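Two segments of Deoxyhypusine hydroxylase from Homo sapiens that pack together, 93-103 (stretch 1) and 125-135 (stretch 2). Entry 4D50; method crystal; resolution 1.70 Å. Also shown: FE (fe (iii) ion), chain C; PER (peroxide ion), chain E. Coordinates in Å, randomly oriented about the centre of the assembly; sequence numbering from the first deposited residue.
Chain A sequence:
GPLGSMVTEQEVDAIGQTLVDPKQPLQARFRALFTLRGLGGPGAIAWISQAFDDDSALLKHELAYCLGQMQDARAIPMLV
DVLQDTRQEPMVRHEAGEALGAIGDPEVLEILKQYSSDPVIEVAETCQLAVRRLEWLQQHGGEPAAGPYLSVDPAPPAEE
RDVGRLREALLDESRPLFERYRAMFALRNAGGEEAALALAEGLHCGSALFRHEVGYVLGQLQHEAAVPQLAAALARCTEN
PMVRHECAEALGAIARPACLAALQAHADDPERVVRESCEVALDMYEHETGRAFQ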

# COMPACT_ATOMS: atom_id res chain seq x y z
N ARG A 93 -8.63 4.30 6.51
CA ARG A 93 -8.45 3.91 7.90
C ARG A 93 -7.59 2.67 7.95
O ARG A 93 -6.72 2.57 8.84
CB ARG A 93 -9.84 3.68 8.62
CG ARG A 93 -10.70 4.97 8.69
CD ARG A 93 -12.06 4.71 9.35
NE ARG A 93 -11.79 4.20 10.69
CZ ARG A 93 -12.38 3.20 11.33
NH1 ARG A 93 -13.43 2.55 10.83
NH2 ARG A 93 -11.91 2.84 12.52
N HIS A 94 -7.80 1.74 7.02
CA HIS A 94 -6.97 0.52 6.95
C HIS A 94 -5.52 0.95 6.78
O HIS A 94 -4.60 0.47 7.54
CB HIS A 94 -7.39 -0.45 5.83
CG HIS A 94 -6.28 -0.84 4.93
ND1 HIS A 94 -5.28 -1.72 5.30
CD2 HIS A 94 -6.01 -0.45 3.68
CE1 HIS A 94 -4.42 -1.81 4.31
NE2 HIS A 94 -4.84 -1.06 3.31
N GLU A 95 -5.28 1.86 5.85
CA GLU A 95 -3.91 2.23 5.53
C GLU A 95 -3.21 2.87 6.74
O GLU A 95 -2.02 2.69 6.96
CB GLU A 95 -3.81 3.15 4.28
CG GLU A 95 -2.53 2.98 3.52
CD GLU A 95 -2.38 1.62 2.88
OE1 GLU A 95 -3.32 1.11 2.16
OE2 GLU A 95 -1.35 0.93 3.16
N ALA A 96 -3.96 3.65 7.49
CA ALA A 96 -3.40 4.33 8.72
C ALA A 96 -3.07 3.20 9.76
O ALA A 96 -2.02 3.31 10.41
CB ALA A 96 -4.37 5.36 9.33
N GLY A 97 -3.95 2.20 9.96
CA GLY A 97 -3.61 1.12 10.87
C GLY A 97 -2.38 0.34 10.47
O GLY A 97 -1.51 0.04 11.27
N GLU A 98 -2.34 -0.05 9.21
CA GLU A 98 -1.11 -0.68 8.67
C GLU A 98 0.16 0.17 8.89
O GLU A 98 1.19 -0.36 9.23
CB GLU A 98 -1.23 -1.01 7.16
CG GLU A 98 0.01 -1.73 6.63
CD GLU A 98 -0.09 -2.19 5.19
OE1 GLU A 98 -1.19 -2.63 4.78
OE2 GLU A 98 0.97 -2.20 4.54
N ALA A 99 0.05 1.50 8.70
CA ALA A 99 1.14 2.39 8.83
C ALA A 99 1.65 2.39 10.26
O ALA A 99 2.81 2.49 10.45
CB ALA A 99 0.79 3.78 8.35
N LEU A 100 0.72 2.35 11.25
CA LEU A 100 1.10 2.23 12.64
C LEU A 100 1.94 0.96 12.88
O LEU A 100 2.97 1.08 13.53
CB LEU A 100 -0.15 2.34 13.57
CG LEU A 100 -0.76 3.75 13.61
CD1 LEU A 100 -2.14 3.72 14.27
CD2 LEU A 100 0.18 4.78 14.35
N GLY A 101 1.55 -0.13 12.23
CA GLY A 101 2.34 -1.37 12.24
C GLY A 101 3.71 -1.24 11.61
O GLY A 101 4.69 -1.84 12.13
N ALA A 102 3.80 -0.40 10.57
CA ALA A 102 5.02 -0.31 9.78
C ALA A 102 6.03 0.44 10.50
O ALA A 102 7.21 0.13 10.41
CB ALA A 102 4.72 0.26 8.42
N ILE A 103 5.60 1.44 11.25
CA ILE A 103 6.53 2.25 12.05
C ILE A 103 7.16 1.40 13.16
O ILE A 103 8.35 1.54 13.41
CB ILE A 103 5.83 3.46 12.64
CG1 ILE A 103 5.49 4.44 11.50
CG2 ILE A 103 6.70 4.21 13.67
CD1 ILE A 103 4.46 5.50 11.89
N GLU A 125 -9.18 -6.38 10.37
CA GLU A 125 -8.14 -7.25 9.83
C GLU A 125 -6.75 -6.62 9.76
O GLU A 125 -5.78 -7.30 10.12
CB GLU A 125 -8.53 -7.81 8.46
CG GLU A 125 -9.69 -8.77 8.55
CD GLU A 125 -10.02 -9.49 7.24
OE1 GLU A 125 -9.72 -8.94 6.18
OE2 GLU A 125 -10.67 -10.55 7.27
N THR A 126 -6.70 -5.40 9.27
CA THR A 126 -5.42 -4.66 9.20
C THR A 126 -4.79 -4.58 10.61
O THR A 126 -3.59 -4.83 10.74
CB THR A 126 -5.66 -3.22 8.75
OG1 THR A 126 -6.12 -3.28 7.38
CG2 THR A 126 -4.43 -2.39 8.89
N CYS A 127 -5.60 -4.31 11.64
CA CYS A 127 -5.04 -4.05 12.96
C CYS A 127 -4.66 -5.40 13.59
O CYS A 127 -3.66 -5.51 14.35
CB CYS A 127 -6.00 -3.21 13.89
SG CYS A 127 -6.24 -1.56 13.26
N GLN A 128 -5.36 -6.47 13.23
CA GLN A 128 -4.95 -7.80 13.68
C GLN A 128 -3.59 -8.15 13.16
O GLN A 128 -2.74 -8.68 13.89
CB GLN A 128 -5.98 -8.84 13.30
CG GLN A 128 -7.30 -8.66 14.07
CD GLN A 128 -8.43 -9.38 13.40
OE1 GLN A 128 -8.20 -10.40 12.73
NE2 GLN A 128 -9.60 -8.86 13.48
N LEU A 129 -3.36 -7.85 11.91
CA LEU A 129 -2.08 -8.10 11.26
C LEU A 129 -0.99 -7.29 11.88
O LEU A 129 0.12 -7.81 12.11
CB LEU A 129 -2.16 -7.82 9.74
CG LEU A 129 -2.96 -8.83 8.96
CD1 LEU A 129 -3.20 -8.33 7.53
CD2 LEU A 129 -2.29 -10.18 8.89
N ALA A 130 -1.29 -6.04 12.24
CA ALA A 130 -0.26 -5.13 12.70
C ALA A 130 0.15 -5.57 14.14
O ALA A 130 1.29 -5.44 14.47
CB ALA A 130 -0.68 -3.72 12.55
N VAL A 131 -0.81 -6.02 14.96
CA VAL A 131 -0.51 -6.55 16.30
C VAL A 131 0.39 -7.79 16.18
O VAL A 131 1.37 -7.88 16.84
CB VAL A 131 -1.79 -6.89 17.07
CG1 VAL A 131 -1.43 -7.69 18.31
CG2 VAL A 131 -2.54 -5.60 17.42
N ARG A 132 0.11 -8.65 15.21
CA ARG A 132 1.00 -9.80 15.03
C ARG A 132 2.42 -9.37 14.56
O ARG A 132 3.42 -9.98 14.92
CB ARG A 132 0.37 -10.75 13.98
CG ARG A 132 -0.86 -11.57 14.40
CD ARG A 132 -0.60 -12.58 15.50
NE ARG A 132 0.50 -13.49 15.21
CZ ARG A 132 0.42 -14.64 14.52
NH1 ARG A 132 -0.71 -15.05 13.99
NH2 ARG A 132 1.52 -15.41 14.40
N ARG A 133 2.49 -8.38 13.66
CA ARG A 133 3.80 -7.85 13.21
C ARG A 133 4.56 -7.26 14.41
O ARG A 133 5.75 -7.57 14.64
CB ARG A 133 3.67 -6.83 12.08
CG ARG A 133 4.99 -6.23 11.66
CD ARG A 133 4.81 -5.19 10.54
NE ARG A 133 5.73 -4.05 10.74
CZ ARG A 133 7.03 -4.02 10.46
NH1 ARG A 133 7.67 -5.11 10.03
NH2 ARG A 133 7.72 -2.91 10.71
N LEU A 134 3.87 -6.48 15.23
CA LEU A 134 4.58 -5.91 16.39
C LEU A 134 5.09 -7.03 17.34
O LEU A 134 6.20 -6.92 17.84
CB LEU A 134 3.77 -4.89 17.12
CG LEU A 134 3.50 -3.61 16.35
CD1 LEU A 134 2.64 -2.66 17.17
CD2 LEU A 134 4.74 -2.91 15.83
N GLU A 135 4.29 -8.07 17.54
CA GLU A 135 4.68 -9.19 18.34
C GLU A 135 5.87 -9.91 17.73
O GLU A 135 6.76 -10.38 18.45
CB GLU A 135 3.49 -10.11 18.59
CG GLU A 135 2.40 -9.35 19.40
CD GLU A 135 1.11 -10.12 19.62
OE1 GLU A 135 0.79 -11.07 18.82
OE2 GLU A 135 0.42 -9.72 20.61
FE FE C . -3.92 -0.67 1.31
O1 PER E . -5.57 0.31 0.18
O2 PER E . -6.03 0.25 -1.29
O HOH W 1 -2.08 -1.63 1.98
O HOH W 2 -2.77 -0.06 -0.39

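Stretches 1 and 2 are helices running side by side, their N-to-C directions 2° apart and their axes approaching to 8.5 Å; together they bury 381 Å². Contact begins at Thr-126, whose CA-to-CB bond points toward stretch 1 and which loses 79 Å², more than any other residue here. Its m rotamer (chi1 -67°) serves two purposes. OG1 accepts a hydrogen bond from His-94 ND1 (2.7 Å, N-H...acceptor angle 146°) near the plane of the imidazole, while the methyl CG2 lies 3.2 Å from Glu-98 N and 3.8 Å from Gly-97 C. A hydroxyl and a methyl on one beta carbon thus let Thr-126 hydrogen-bond to His-94 while its methyl packs on the backbone at Gly-97 and Glu-98, where the Glu-98 N-H is already bonded to His-94 O within its own helix. Because His-94 NE2 binds the iron at 2.2 Å, the ND1 bond ties the metal ligand to the second helix.

Cys-127 is set sideways, its SG 4.5 Å from Gly-97 CA. Gly-97 suits this place: an ideal CB there would sit 3.2 Å from Cys-127 SG and 3.3 Å from Thr-126 CG2, both tight.

One turn on, Ala-130 points toward stretch 1, and its CB packs 3.8 Å from Gly-101 CA. The CA atoms of Gly-101 and Ala-130 are 4.6 Å apart; an ideal CB on Gly-101 would clash with Ala-130 CB at 2.8 Å. Glycine facing a small methyl thus permits the close backbone approach.

Arg-133 also points toward stretch 1 and, with chi1 and chi2 both t, extends to the end of that helix segment. Its NE donates to Gly-101 O (2.8 Å, 169°), and NH2 donates weakly to Ala-102 O (3.1 Å, 131°). Both carbonyl oxygens lie near the guanidinium plane, at its edge, as expected for in-plane N-H donors. Leu-134 starts sideways, but its end comes nearer, bringing CD2 to 3.9 Å from Gly-101 O.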